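Side-chain contacts in D-lactate dehydrogenase (Fermentative) (Pseudomonas aeruginosa, PDB 6ABJ), which probably interconverts pyruvate and D-lactate with NADH as cofactor, as a tetrameric D-lactate dehydrogenase of the D-isomer specific 2-hydroxyacid dehydrogenase family: residues F61-A66 with A332-G337; A115-A120 with R317-A322; T174-M179 with Q198-R203; V254-L259 with D294-R299. All blocks are in the same frame, centred on the assembly; numbering follows the deposited sequence.

Contact 1 (F61-A66 with A332-G337); sequences FEVVCA and AAWQDG
Trp334, near the end of helix 317-335, reaches across to Glu62, just before strand 63-66, and to Val63, its first residue, a good example of one indole serving both a polar and an apolar neighbour. Its CG stands anti to the backbone N (chi1 161°), which carries the six-membered ring toward the strand. There, CH2 of Trp334 lies 3.6 Å from OE2 of Glu62, with the oxygen at the ring edge and near its plane. The carboxylate itself is turned almost perpendicular to the indole, the two planes 86° apart. On the neighbouring carbon the partner changes character: CZ3 of Trp334 is 4.3 Å from CG2 of Val63, a looser apolar touch that comes in obliquely. The same indole also packs on Pro109 and on Leu87, so the helix end lies against the five-stranded parallel sheet that contains strands 63-66 and 87-90. Beyond Trp334 the helix closes in a Schellman motif, with Gly337 at positive phi and Gly337 N bonded to Trp334 O at 2.9 Å. The residue that packs across the contact is thus also an acceptor in the terminating turn. Since Glu62 OE2 forms a salt bridge with Arg86 NH1, the indole edge is a secondary neighbour: its slightly positive C-H rim probably suits the carboxylate, while the arginine provides the main charge partner.

Contact 2 (A115-A120 with R317-A322); sequences AYSPHA and REALAA. With ACT (acetate ion), chain D.
The capped start of helix 118-134 meets the first turn of helix 317-335 where the two domains of the 2-hydroxyacid dehydrogenase fold join: Ser117, the N-cap residue, and Ala120 both rest on Ala319. The methyl of Ala319 is shared, its CB lying 3.6 Å from Ser117 CB and 3.7 Å from Ala120 CB. A chi1 of 164° turns the serine oxygen back to its own helix, where Ser117 OG accepts from Ala120 N at 3.3 Å, the N-H pointing almost directly at it (166°). A single water ties the backbones together, accepting from Ser117 N and donating to Ala319 O, each at 2.9 Å. Next to the cap, Tyr116 OH donates to OXT of an acetate ion at 2.6 Å, the oxygen lying in the ring plane at its edge. Gly94 N also binds this acetate, which is probably a crystallisation component. Phe314, which binds NADH in another structure of this protein, stacks on the Tyr116 ring. Around this junction, Pro118 packs on helix 170-181 and Leu320 on helix 26-35, while Glu318 forms a salt bridge with Lys161 of the second subunit.

Contact 3 (T174-M179 with Q198-R203); sequences TFARIM and QALGGR
Leu200 drives its two methyls against Ala176 and Arg177 on helix 170-181, the helix that follows the glycine-rich turn of the Rossmann-type NAD-binding domain. CD1 of Leu200 settles on the helix backbone, 3.7 Å from Arg177 N, and lies 4.1 Å from Ala176 CB. CD2 of Leu200 makes more of the contact with the arginine chain, 4.0 Å from Arg177 CG and 3.7 Å from Arg177 NH1, and that nitrogen comes near both methyls. The two side chains cross at about a right angle, and the guanidinium meets CD2 obliquely. What makes the wrap possible is a bend in the arginine: the chain starts out extended and then folds at chi3 (30°), bringing the head back alongside the leucine methyls. Its charge is answered one turn earlier on the same helix, where Glu173 OE2 forms a salt bridge with Arg177 NH2.

Farther out, the leucine is placed by the close of helix 195-199, a Schellman motif in which Gly201 has positive phi and Gly201 N bonds back to Gln198 O at 2.9 Å. The chain then enters edge strand 203-204, whose Arg203 pairs through its backbone with strand 185-189. Ala176 also packs on Leu186 of that strand, so the contact closes over one edge of the sheet. On the inner side of helix 170-181, Phe175 faces strand 162-166, and Met179 CG sits 3.6 Å above the plane of the Phe175 ring, offset toward the rim.

Contact 4 (V254-L259 with D294-R299); sequences VNAAAL and DDVLAR
Beside Val296, which packs on Ala256 and Ala257, lies the flat group of this helix pair in the Rossmann-type domain: the carboxylate of Asp294, N-cap of helix 295-302. Leu297 N approaches Asp294 OD1 from above the carboxylate plane, 70° out of it, in a bond of 3.1 Å that is nearly straight at 163°. Val296 N is 3.0 Å from Asp294 OD1 as well, but this second bond is strongly bent and weak. The other oxygen, OD2, is held by Tyr276 OH, so both ends of the carboxylate are anchored while it caps the helix.

The capped turn thereby sets Val296 against the start of helix 256-265. These two helices flank strand 268-273 along the chain, and the side-chain packing of Val296 on Ala256 and Ala257 is apolar. CG1 of Val296, swung away from the backbone nitrogen (chi1 171°), does most of the touching, and Ile260 adds to the packing one turn on. At the interface with the third subunit, Asp295, first in helix 295-302, and Arg299, one turn on, pair with Arg299 and Asp295 of that neighbouring chain in reciprocal salt bridges. Val296 CG1 lies 3.8 Å from Ala256 CB, and Val296 CG2 looks to Ala257 CB at 4.3 Å.

How the contacts relate
Along the chain, contact 1 encloses all the others; contact 2 in turn encloses contacts 3 and 4, which follow one another in series. Contacts 1 and 2 share helix 317-335, their centres about 22 Å apart, so this one helix runs from the domain junction to the five-stranded sheet. Contacts 3 and 4 lie in the helical layers flanking the seven-stranded sheet, with centres about 31 Å apart. Contacts 2 and 3 touch directly, His119 ND1 lying 3.5 Å from Thr174 CG2. Contact 2 thus joins the domains close to NADH-binding residues, contact 1 holds the returning C-terminal helix to its sheet, and contacts 3 and 4 are packing within the Rossmann-type domain.

Contact 1 (F61-A66 with A332-G337)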
loop_
_atom_site.group_PDB
_atom_site.type_symbol
_atom_site.label_atom_id
_atom_site.label_comp_id
_atom_site.label_asym_id
_atom_site.label_seq_id
_atom_site.Cartn_x
_atom_site.Cartn_y
_atom_site.Cartn_z
ATOM N N PHE B 61 -14.577 -41.402 -2.199
ATOM C CA PHE B 61 -13.218 -41.161 -2.669
ATOM C C PHE B 61 -12.266 -41.935 -1.795
ATOM O O PHE B 61 -12.293 -41.845 -0.536
ATOM C CB PHE B 61 -12.844 -39.652 -2.622
ATOM C CG PHE B 61 -13.424 -38.832 -3.737
ATOM C CD1 PHE B 61 -12.702 -38.661 -4.910
ATOM C CD2 PHE B 61 -14.674 -38.229 -3.625
ATOM C CE1 PHE B 61 -13.188 -37.894 -5.960
ATOM C CE2 PHE B 61 -15.172 -37.443 -4.664
ATOM C CZ PHE B 61 -14.417 -37.281 -5.837
ATOM N N GLU B 62 -11.400 -42.690 -2.458
ATOM C CA GLU B 62 -10.497 -43.572 -1.760
ATOM C C GLU B 62 -9.373 -42.840 -1.083
ATOM O O GLU B 62 -8.851 -43.281 -0.030
ATOM C CB GLU B 62 -9.892 -44.560 -2.744
ATOM C CG GLU B 62 -9.593 -45.844 -2.038
ATOM C CD GLU B 62 -9.398 -47.014 -2.961
ATOM O OE1 GLU B 62 -9.817 -46.949 -4.147
ATOM O OE2 GLU B 62 -8.808 -47.983 -2.468
ATOM N N VAL B 63 -9.000 -41.712 -1.701
ATOM C CA VAL B 63 -7.888 -40.935 -1.183
ATOM C C VAL B 63 -8.292 -39.485 -1.094
ATOM O O VAL B 63 -8.964 -38.965 -2.001
ATOM C CB VAL B 63 -6.628 -41.061 -2.049
ATOM C CG1 VAL B 63 -5.488 -40.208 -1.456
ATOM C CG2 VAL B 63 -6.225 -42.527 -2.148
ATOM N N VAL B 64 -7.954 -38.886 0.042
ATOM C CA VAL B 64 -8.173 -37.440 0.226
ATOM C C VAL B 64 -6.831 -36.806 0.468
ATOM O O VAL B 64 -5.999 -37.336 1.225
ATOM C CB VAL B 64 -9.253 -37.092 1.294
ATOM C CG1 VAL B 64 -10.570 -37.774 0.965
ATOM C CG2 VAL B 64 -8.817 -37.431 2.694
ATOM N N CYS B 65 -6.586 -35.686 -0.229
ATOM C CA CYS B 65 -5.307 -35.009 -0.123
ATOM C C CYS B 65 -5.519 -33.670 0.604
ATOM O O CYS B 65 -6.306 -32.854 0.146
ATOM C CB CYS B 65 -4.650 -34.799 -1.502
ATOM S SG CYS B 65 -3.077 -33.878 -1.333
ATOM N N ALA B 66 -4.863 -33.494 1.744
ATOM C CA ALA B 66 -5.134 -32.370 2.644
ATOM C C ALA B 66 -3.888 -31.536 2.857
ATOM O O ALA B 66 -2.775 -32.014 2.740
ATOM C CB ALA B 66 -5.625 -32.839 4.011
ATOM N N ALA B 332 0.874 -44.169 -4.564
ATOM C CA ALA B 332 1.142 -45.408 -5.364
ATOM C C ALA B 332 1.721 -46.480 -4.442
ATOM O O ALA B 332 1.369 -47.658 -4.510
ATOM C CB ALA B 332 2.089 -45.089 -6.522
ATOM N N ALA B 333 2.596 -46.039 -3.553
ATOM C CA ALA B 333 3.228 -46.917 -2.579
ATOM C C ALA B 333 2.223 -47.502 -1.588
ATOM O O ALA B 333 2.216 -48.735 -1.326
ATOM C CB ALA B 333 4.384 -46.228 -1.892
ATOM N N TRP B 334 1.343 -46.675 -1.041
ATOM C CA TRP B 334 0.332 -47.202 -0.146
ATOM C C TRP B 334 -0.465 -48.287 -0.845
ATOM O O TRP B 334 -0.727 -49.369 -0.279
ATOM C CB TRP B 334 -0.612 -46.088 0.332
ATOM C CG TRP B 334 -1.940 -46.575 0.893
ATOM C CD1 TRP B 334 -2.199 -47.047 2.177
ATOM C CD2 TRP B 334 -3.237 -46.670 0.191
ATOM N NE1 TRP B 334 -3.516 -47.408 2.315
ATOM C CE2 TRP B 334 -4.192 -47.207 1.166
ATOM C CE3 TRP B 334 -3.682 -46.370 -1.090
ATOM C CZ2 TRP B 334 -5.521 -47.426 0.847
ATOM C CZ3 TRP B 334 -5.027 -46.597 -1.396
ATOM C CH2 TRP B 334 -5.921 -47.111 -0.451
ATOM N N GLN B 335 -0.877 -47.985 -2.072
ATOM C CA GLN B 335 -1.618 -48.891 -2.970
ATOM C C GLN B 335 -0.970 -50.266 -3.078
ATOM O O GLN B 335 -1.664 -51.275 -3.082
ATOM C CB GLN B 335 -1.665 -48.245 -4.354
ATOM C CG GLN B 335 -2.751 -48.695 -5.285
ATOM C CD GLN B 335 -2.501 -48.166 -6.714
ATOM O OE1 GLN B 335 -2.384 -46.943 -6.979
ATOM N NE2 GLN B 335 -2.390 -49.102 -7.644
ATOM N N ASP B 336 0.353 -50.285 -3.200
ATOM C CA ASP B 336 1.122 -51.505 -3.320
ATOM C C ASP B 336 1.503 -52.108 -2.017
ATOM O O ASP B 336 2.196 -53.099 -2.004
ATOM C CB ASP B 336 2.413 -51.197 -4.056
ATOM C CG ASP B 336 2.166 -50.743 -5.479
ATOM O OD1 ASP B 336 1.120 -51.123 -6.075
ATOM O OD2 ASP B 336 3.022 -49.985 -5.997
ATOM N N GLY B 337 1.076 -51.538 -0.900
ATOM C CA GLY B 337 1.548 -51.997 0.411
ATOM C C GLY B 337 2.980 -51.688 0.814
ATOM O O GLY B 337 3.564 -52.382 1.617
#

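Contact 2 (A115-A120 with R317-A322)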
loop_
_atom_site.group_PDB
_atom_site.type_symbol
_atom_site.label_atom_id
_atom_site.label_comp_id
_atom_site.label_asym_id
_atom_site.label_seq_id
_atom_site.Cartn_x
_atom_site.Cartn_y
_atom_site.Cartn_z
ATOM N N ALA B 115 10.244 -33.637 3.775
ATOM C CA ALA B 115 11.085 -32.405 3.812
ATOM C C ALA B 115 10.824 -31.585 2.545
ATOM O O ALA B 115 10.597 -32.159 1.502
ATOM C CB ALA B 115 12.544 -32.765 3.843
ATOM N N TYR B 116 10.892 -30.246 2.643
ATOM C CA TYR B 116 10.750 -29.378 1.500
ATOM C C TYR B 116 12.093 -29.157 0.849
ATOM O O TYR B 116 13.130 -29.329 1.493
ATOM C CB TYR B 116 10.176 -28.034 1.951
ATOM C CG TYR B 116 8.765 -28.130 2.527
ATOM C CD1 TYR B 116 7.738 -28.668 1.778
ATOM C CD2 TYR B 116 8.479 -27.718 3.831
ATOM C CE1 TYR B 116 6.454 -28.753 2.282
ATOM C CE2 TYR B 116 7.199 -27.856 4.339
ATOM C CZ TYR B 116 6.202 -28.366 3.551
ATOM O OH TYR B 116 4.920 -28.490 4.038
ATOM N N SER B 117 12.078 -28.838 -0.442
ATOM C CA SER B 117 13.259 -28.483 -1.221
ATOM C C SER B 117 14.186 -27.499 -0.492
ATOM O O SER B 117 13.771 -26.358 -0.151
ATOM C CB SER B 117 12.807 -27.798 -2.510
ATOM O OG SER B 117 13.855 -27.102 -3.174
ATOM N N PRO B 118 15.440 -27.894 -0.296
ATOM C CA PRO B 118 16.322 -27.055 0.490
ATOM C C PRO B 118 16.723 -25.808 -0.260
ATOM O O PRO B 118 16.868 -24.779 0.379
ATOM C CB PRO B 118 17.536 -27.953 0.766
ATOM C CG PRO B 118 17.465 -29.045 -0.279
ATOM C CD PRO B 118 16.033 -29.236 -0.564
ATOM N N HIS B 119 16.904 -25.869 -1.569
ATOM C CA HIS B 119 17.189 -24.634 -2.301
ATOM C C HIS B 119 16.052 -23.618 -2.244
ATOM O O HIS B 119 16.303 -22.431 -2.050
ATOM C CB HIS B 119 17.574 -24.907 -3.738
ATOM C CG HIS B 119 18.899 -25.555 -3.850
ATOM N ND1 HIS B 119 20.074 -24.862 -3.687
ATOM C CD2 HIS B 119 19.248 -26.856 -4.056
ATOM C CE1 HIS B 119 21.096 -25.701 -3.801
ATOM N NE2 HIS B 119 20.617 -26.911 -4.028
ATOM N N ALA B 120 14.827 -24.069 -2.425
ATOM C CA ALA B 120 13.693 -23.149 -2.385
ATOM C C ALA B 120 13.635 -22.429 -1.050
ATOM O O ALA B 120 13.472 -21.182 -1.006
ATOM C CB ALA B 120 12.390 -23.860 -2.655
ATOM N N ARG B 317 8.088 -23.308 -8.338
ATOM C CA ARG B 317 7.586 -24.342 -9.218
ATOM C C ARG B 317 8.270 -25.688 -9.016
ATOM O O ARG B 317 7.629 -26.682 -8.937
ATOM C CB ARG B 317 7.521 -23.865 -10.655
ATOM C CG ARG B 317 6.159 -23.229 -10.883
ATOM C CD ARG B 317 6.077 -22.190 -11.965
ATOM N NE ARG B 317 5.032 -21.188 -11.740
ATOM C CZ ARG B 317 3.784 -21.427 -11.368
ATOM N NH1 ARG B 317 3.358 -22.647 -11.150
ATOM N NH2 ARG B 317 2.941 -20.432 -11.217
ATOM N N GLU B 318 9.559 -25.669 -8.844
ATOM C CA GLU B 318 10.337 -26.858 -8.626
ATOM C C GLU B 318 10.032 -27.515 -7.290
ATOM O O GLU B 318 9.945 -28.748 -7.185
ATOM C CB GLU B 318 11.816 -26.540 -8.759
ATOM C CG GLU B 318 12.201 -26.049 -10.164
ATOM C CD GLU B 318 12.061 -24.522 -10.362
ATOM O OE1 GLU B 318 11.601 -23.794 -9.446
ATOM O OE2 GLU B 318 12.405 -24.035 -11.450
ATOM N N ALA B 319 9.889 -26.730 -6.246
ATOM C CA ALA B 319 9.624 -27.276 -4.955
ATOM C C ALA B 319 8.218 -27.837 -4.867
ATOM O O ALA B 319 7.986 -28.886 -4.186
ATOM C CB ALA B 319 9.862 -26.233 -3.841
ATOM N N LEU B 320 7.286 -27.180 -5.538
ATOM C CA LEU B 320 5.913 -27.686 -5.611
ATOM C C LEU B 320 5.868 -28.983 -6.436
ATOM O O LEU B 320 5.090 -29.895 -6.095
ATOM C CB LEU B 320 4.939 -26.643 -6.201
ATOM C CG LEU B 320 4.663 -25.429 -5.316
ATOM C CD1 LEU B 320 3.908 -24.441 -6.121
ATOM C CD2 LEU B 320 3.931 -25.891 -4.049
ATOM N N ALA B 321 6.656 -29.046 -7.504
ATOM C CA ALA B 321 6.763 -30.295 -8.276
ATOM C C ALA B 321 7.281 -31.441 -7.413
ATOM O O ALA B 321 6.763 -32.572 -7.525
ATOM C CB ALA B 321 7.628 -30.113 -9.537
ATOM N N ALA B 322 8.266 -31.180 -6.562
ATOM C CA ALA B 322 8.767 -32.201 -5.639
ATOM C C ALA B 322 7.715 -32.701 -4.631
ATOM O O ALA B 322 7.630 -33.911 -4.324
ATOM C CB ALA B 322 10.004 -31.703 -4.884
HETATM C C ACT D . 3.720 -27.262 6.990
HETATM O O ACT D . 3.537 -27.122 8.218
HETATM O OXT ACT D . 4.438 -28.173 6.525
HETATM C CH3 ACT D . 3.057 -26.305 6.043
HETATM O O HOH W 1 9.562 -29.220 -1.790
#

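Contact 3 (T174-M179 with Q198-R203)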
loop_
_atom_site.group_PDB
_atom_site.type_symbol
_atom_site.label_atom_id
_atom_site.label_comp_id
_atom_site.label_asym_id
_atom_site.label_seq_id
_atom_site.Cartn_x
_atom_site.Cartn_y
_atom_site.Cartn_z
ATOM N N THR B 174 22.588 -25.501 3.003
ATOM C CA THR B 174 22.329 -24.852 1.736
ATOM C C THR B 174 22.347 -23.332 1.918
ATOM O O THR B 174 22.946 -22.589 1.128
ATOM C CB THR B 174 20.969 -25.296 1.169
ATOM O OG1 THR B 174 20.899 -26.741 1.140
ATOM C CG2 THR B 174 20.727 -24.735 -0.236
ATOM N N PHE B 175 21.649 -22.883 2.962
ATOM C CA PHE B 175 21.677 -21.452 3.346
ATOM C C PHE B 175 23.109 -20.988 3.605
ATOM O O PHE B 175 23.574 -19.906 3.150
ATOM C CB PHE B 175 20.797 -21.292 4.581
ATOM C CG PHE B 175 20.846 -19.903 5.185
ATOM C CD1 PHE B 175 20.148 -18.887 4.587
ATOM C CD2 PHE B 175 21.663 -19.611 6.274
ATOM C CE1 PHE B 175 20.179 -17.577 5.125
ATOM C CE2 PHE B 175 21.736 -18.298 6.798
ATOM C CZ PHE B 175 20.964 -17.301 6.231
ATOM N N ALA B 176 23.846 -21.775 4.368
ATOM C CA ALA B 176 25.229 -21.385 4.683
ATOM C C ALA B 176 26.067 -21.201 3.422
ATOM O O ALA B 176 26.847 -20.223 3.321
ATOM C CB ALA B 176 25.868 -22.382 5.642
ATOM N N ARG B 177 25.940 -22.100 2.437
ATOM C CA ARG B 177 26.736 -22.011 1.221
ATOM C C ARG B 177 26.391 -20.748 0.438
ATOM O O ARG B 177 27.253 -20.043 -0.119
ATOM C CB ARG B 177 26.510 -23.270 0.302
ATOM C CG ARG B 177 27.285 -23.250 -1.022
ATOM C CD ARG B 177 27.670 -24.664 -1.560
ATOM N NE ARG B 177 26.687 -25.647 -1.132
ATOM C CZ ARG B 177 26.849 -26.567 -0.178
ATOM N NH1 ARG B 177 27.985 -26.727 0.432
ATOM N NH2 ARG B 177 25.820 -27.339 0.173
ATOM N N ILE B 178 25.104 -20.427 0.362
ATOM C CA ILE B 178 24.721 -19.176 -0.323
ATOM C C ILE B 178 25.324 -17.991 0.382
ATOM O O ILE B 178 25.889 -17.134 -0.267
ATOM C CB ILE B 178 23.204 -18.993 -0.368
ATOM C CG1 ILE B 178 22.567 -20.092 -1.206
ATOM C CG2 ILE B 178 22.872 -17.673 -1.035
ATOM C CD1 ILE B 178 21.063 -20.188 -1.050
ATOM N N MET B 179 25.223 -17.930 1.714
ATOM C CA MET B 179 25.699 -16.735 2.413
ATOM C C MET B 179 27.251 -16.624 2.350
ATOM O O MET B 179 27.793 -15.493 2.293
ATOM C CB MET B 179 25.220 -16.666 3.865
ATOM C CG MET B 179 23.699 -16.607 4.023
ATOM S SD MET B 179 22.992 -15.184 3.111
ATOM C CE MET B 179 23.573 -13.835 4.123
ATOM N N GLN B 198 32.292 -26.705 7.652
ATOM C CA GLN B 198 33.710 -26.381 7.744
ATOM C C GLN B 198 34.387 -26.105 6.435
ATOM O O GLN B 198 35.112 -25.125 6.340
ATOM C CB GLN B 198 34.416 -27.494 8.513
ATOM C CG GLN B 198 33.971 -27.434 9.955
ATOM C CD GLN B 198 34.452 -28.616 10.792
ATOM O OE1 GLN B 198 34.255 -29.774 10.440
ATOM N NE2 GLN B 198 35.041 -28.315 11.935
ATOM N N ALA B 199 34.140 -26.930 5.415
ATOM C CA ALA B 199 34.717 -26.701 4.076
ATOM C C ALA B 199 34.258 -25.395 3.447
ATOM O O ALA B 199 35.000 -24.802 2.658
ATOM C CB ALA B 199 34.379 -27.839 3.131
ATOM N N LEU B 200 33.040 -24.946 3.766
ATOM C CA LEU B 200 32.577 -23.602 3.321
ATOM C C LEU B 200 33.310 -22.465 3.983
ATOM O O LEU B 200 33.130 -21.344 3.571
ATOM C CB LEU B 200 31.088 -23.354 3.635
ATOM C CG LEU B 200 30.212 -24.353 2.923
ATOM C CD1 LEU B 200 28.774 -24.324 3.423
ATOM C CD2 LEU B 200 30.312 -24.086 1.435
ATOM N N GLY B 201 34.072 -22.723 5.036
ATOM C CA GLY B 201 34.696 -21.657 5.806
ATOM C C GLY B 201 33.954 -21.398 7.094
ATOM O O GLY B 201 34.301 -20.493 7.843
ATOM N N GLY B 202 32.965 -22.223 7.413
ATOM C CA GLY B 202 32.149 -22.044 8.638
ATOM C C GLY B 202 32.810 -22.469 9.924
ATOM O O GLY B 202 33.497 -23.504 9.973
ATOM N N ARG B 203 32.587 -21.714 10.990
ATOM C CA ARG B 203 33.165 -22.002 12.325
ATOM C C ARG B 203 32.027 -22.445 13.243
ATOM O O ARG B 203 31.058 -21.665 13.513
ATOM C CB ARG B 203 33.751 -20.719 12.885
ATOM C CG ARG B 203 35.113 -20.845 13.515
ATOM C CD ARG B 203 35.365 -20.064 14.755
ATOM N NE ARG B 203 34.841 -18.680 14.811
ATOM C CZ ARG B 203 34.314 -18.150 15.910
ATOM N NH1 ARG B 203 34.229 -18.845 17.040
ATOM N NH2 ARG B 203 33.886 -16.915 15.939
#

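Contact 4 (V254-L259 with D294-R299)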
loop_
_atom_site.group_PDB
_atom_site.type_symbol
_atom_site.label_atom_id
_atom_site.label_comp_id
_atom_site.label_asym_id
_atom_site.label_seq_id
_atom_site.Cartn_x
_atom_site.Cartn_y
_atom_site.Cartn_z
ATOM N N VAL B 254 10.490 -19.936 18.140
ATOM C CA VAL B 254 10.608 -18.634 18.706
ATOM C C VAL B 254 9.382 -18.300 19.573
ATOM O O VAL B 254 8.286 -18.790 19.321
ATOM C CB VAL B 254 10.786 -17.637 17.522
ATOM C CG1 VAL B 254 9.462 -17.118 17.052
ATOM C CG2 VAL B 254 11.628 -16.494 17.972
ATOM N N ASN B 255 9.593 -17.498 20.593
ATOM C CA ASN B 255 8.527 -16.981 21.389
ATOM C C ASN B 255 8.186 -15.611 20.860
ATOM O O ASN B 255 8.755 -14.613 21.257
ATOM C CB ASN B 255 8.910 -16.881 22.881
ATOM C CG ASN B 255 7.732 -16.537 23.766
ATOM O OD1 ASN B 255 6.594 -16.366 23.297
ATOM N ND2 ASN B 255 8.006 -16.355 25.048
ATOM N N ALA B 256 7.199 -15.593 19.990
ATOM C CA ALA B 256 6.867 -14.376 19.246
ATOM C C ALA B 256 6.559 -13.220 20.132
ATOM O O ALA B 256 6.944 -12.071 19.883
ATOM C CB ALA B 256 5.707 -14.661 18.314
ATOM N N ALA B 257 5.906 -13.513 21.250
ATOM C CA ALA B 257 5.607 -12.503 22.205
ATOM C C ALA B 257 6.827 -11.745 22.666
ATOM O O ALA B 257 6.738 -10.577 22.873
ATOM C CB ALA B 257 4.837 -13.117 23.417
ATOM N N ALA B 258 7.951 -12.430 22.901
ATOM C CA ALA B 258 9.222 -11.781 23.339
ATOM C C ALA B 258 9.926 -10.919 22.240
ATOM O O ALA B 258 10.690 -9.999 22.507
ATOM C CB ALA B 258 10.209 -12.890 23.751
ATOM N N LEU B 259 9.611 -11.225 20.989
ATOM C CA LEU B 259 10.166 -10.456 19.862
ATOM C C LEU B 259 9.688 -9.011 19.878
ATOM O O LEU B 259 10.412 -8.125 19.493
ATOM C CB LEU B 259 9.763 -11.106 18.569
ATOM C CG LEU B 259 10.253 -12.520 18.219
ATOM C CD1 LEU B 259 9.615 -13.033 16.979
ATOM C CD2 LEU B 259 11.718 -12.511 18.059
ATOM N N ASP B 294 -5.227 -12.282 16.730
ATOM C CA ASP B 294 -3.950 -12.453 17.402
ATOM C C ASP B 294 -3.198 -11.154 17.627
ATOM O O ASP B 294 -2.664 -10.576 16.681
ATOM C CB ASP B 294 -3.117 -13.393 16.523
ATOM C CG ASP B 294 -1.843 -13.859 17.181
ATOM O OD1 ASP B 294 -1.291 -13.113 18.015
ATOM O OD2 ASP B 294 -1.392 -14.972 16.839
ATOM N N ASP B 295 -3.146 -10.704 18.880
ATOM C CA ASP B 295 -2.514 -9.446 19.222
ATOM C C ASP B 295 -1.021 -9.398 18.879
ATOM O O ASP B 295 -0.492 -8.375 18.420
ATOM C CB ASP B 295 -2.657 -9.180 20.722
ATOM C CG ASP B 295 -4.098 -8.880 21.159
ATOM O OD1 ASP B 295 -4.982 -8.593 20.332
ATOM O OD2 ASP B 295 -4.326 -8.920 22.376
ATOM N N VAL B 296 -0.345 -10.520 19.092
ATOM C CA VAL B 296 1.091 -10.609 18.902
ATOM C C VAL B 296 1.454 -10.507 17.405
ATOM O O VAL B 296 2.228 -9.671 17.024
ATOM C CB VAL B 296 1.629 -11.890 19.505
ATOM C CG1 VAL B 296 3.088 -12.085 19.125
ATOM C CG2 VAL B 296 1.482 -11.809 21.015
ATOM N N LEU B 297 0.859 -11.355 16.584
ATOM C CA LEU B 297 1.038 -11.264 15.160
ATOM C C LEU B 297 0.641 -9.896 14.636
ATOM O O LEU B 297 1.324 -9.373 13.793
ATOM C CB LEU B 297 0.208 -12.325 14.415
ATOM C CG LEU B 297 0.391 -12.394 12.916
ATOM C CD1 LEU B 297 1.827 -12.696 12.571
ATOM C CD2 LEU B 297 -0.492 -13.462 12.289
ATOM N N ALA B 298 -0.483 -9.341 15.097
ATOM C CA ALA B 298 -0.901 -8.018 14.584
ATOM C C ALA B 298 0.214 -6.953 14.854
ATOM O O ALA B 298 0.500 -6.058 14.001
ATOM C CB ALA B 298 -2.215 -7.576 15.169
ATOM N N ARG B 299 0.810 -7.048 15.999
ATOM C CA ARG B 299 1.823 -6.082 16.409
ATOM C C ARG B 299 3.097 -6.296 15.578
ATOM O O ARG B 299 3.681 -5.336 15.104
ATOM C CB ARG B 299 2.142 -6.190 17.899
ATOM C CG ARG B 299 3.148 -5.147 18.398
ATOM C CD ARG B 299 2.564 -3.782 18.291
ATOM N NE ARG B 299 3.145 -2.826 19.237
ATOM C CZ ARG B 299 3.831 -1.718 18.938
ATOM N NH1 ARG B 299 4.133 -1.390 17.692
ATOM N NH2 ARG B 299 4.262 -0.944 19.907
#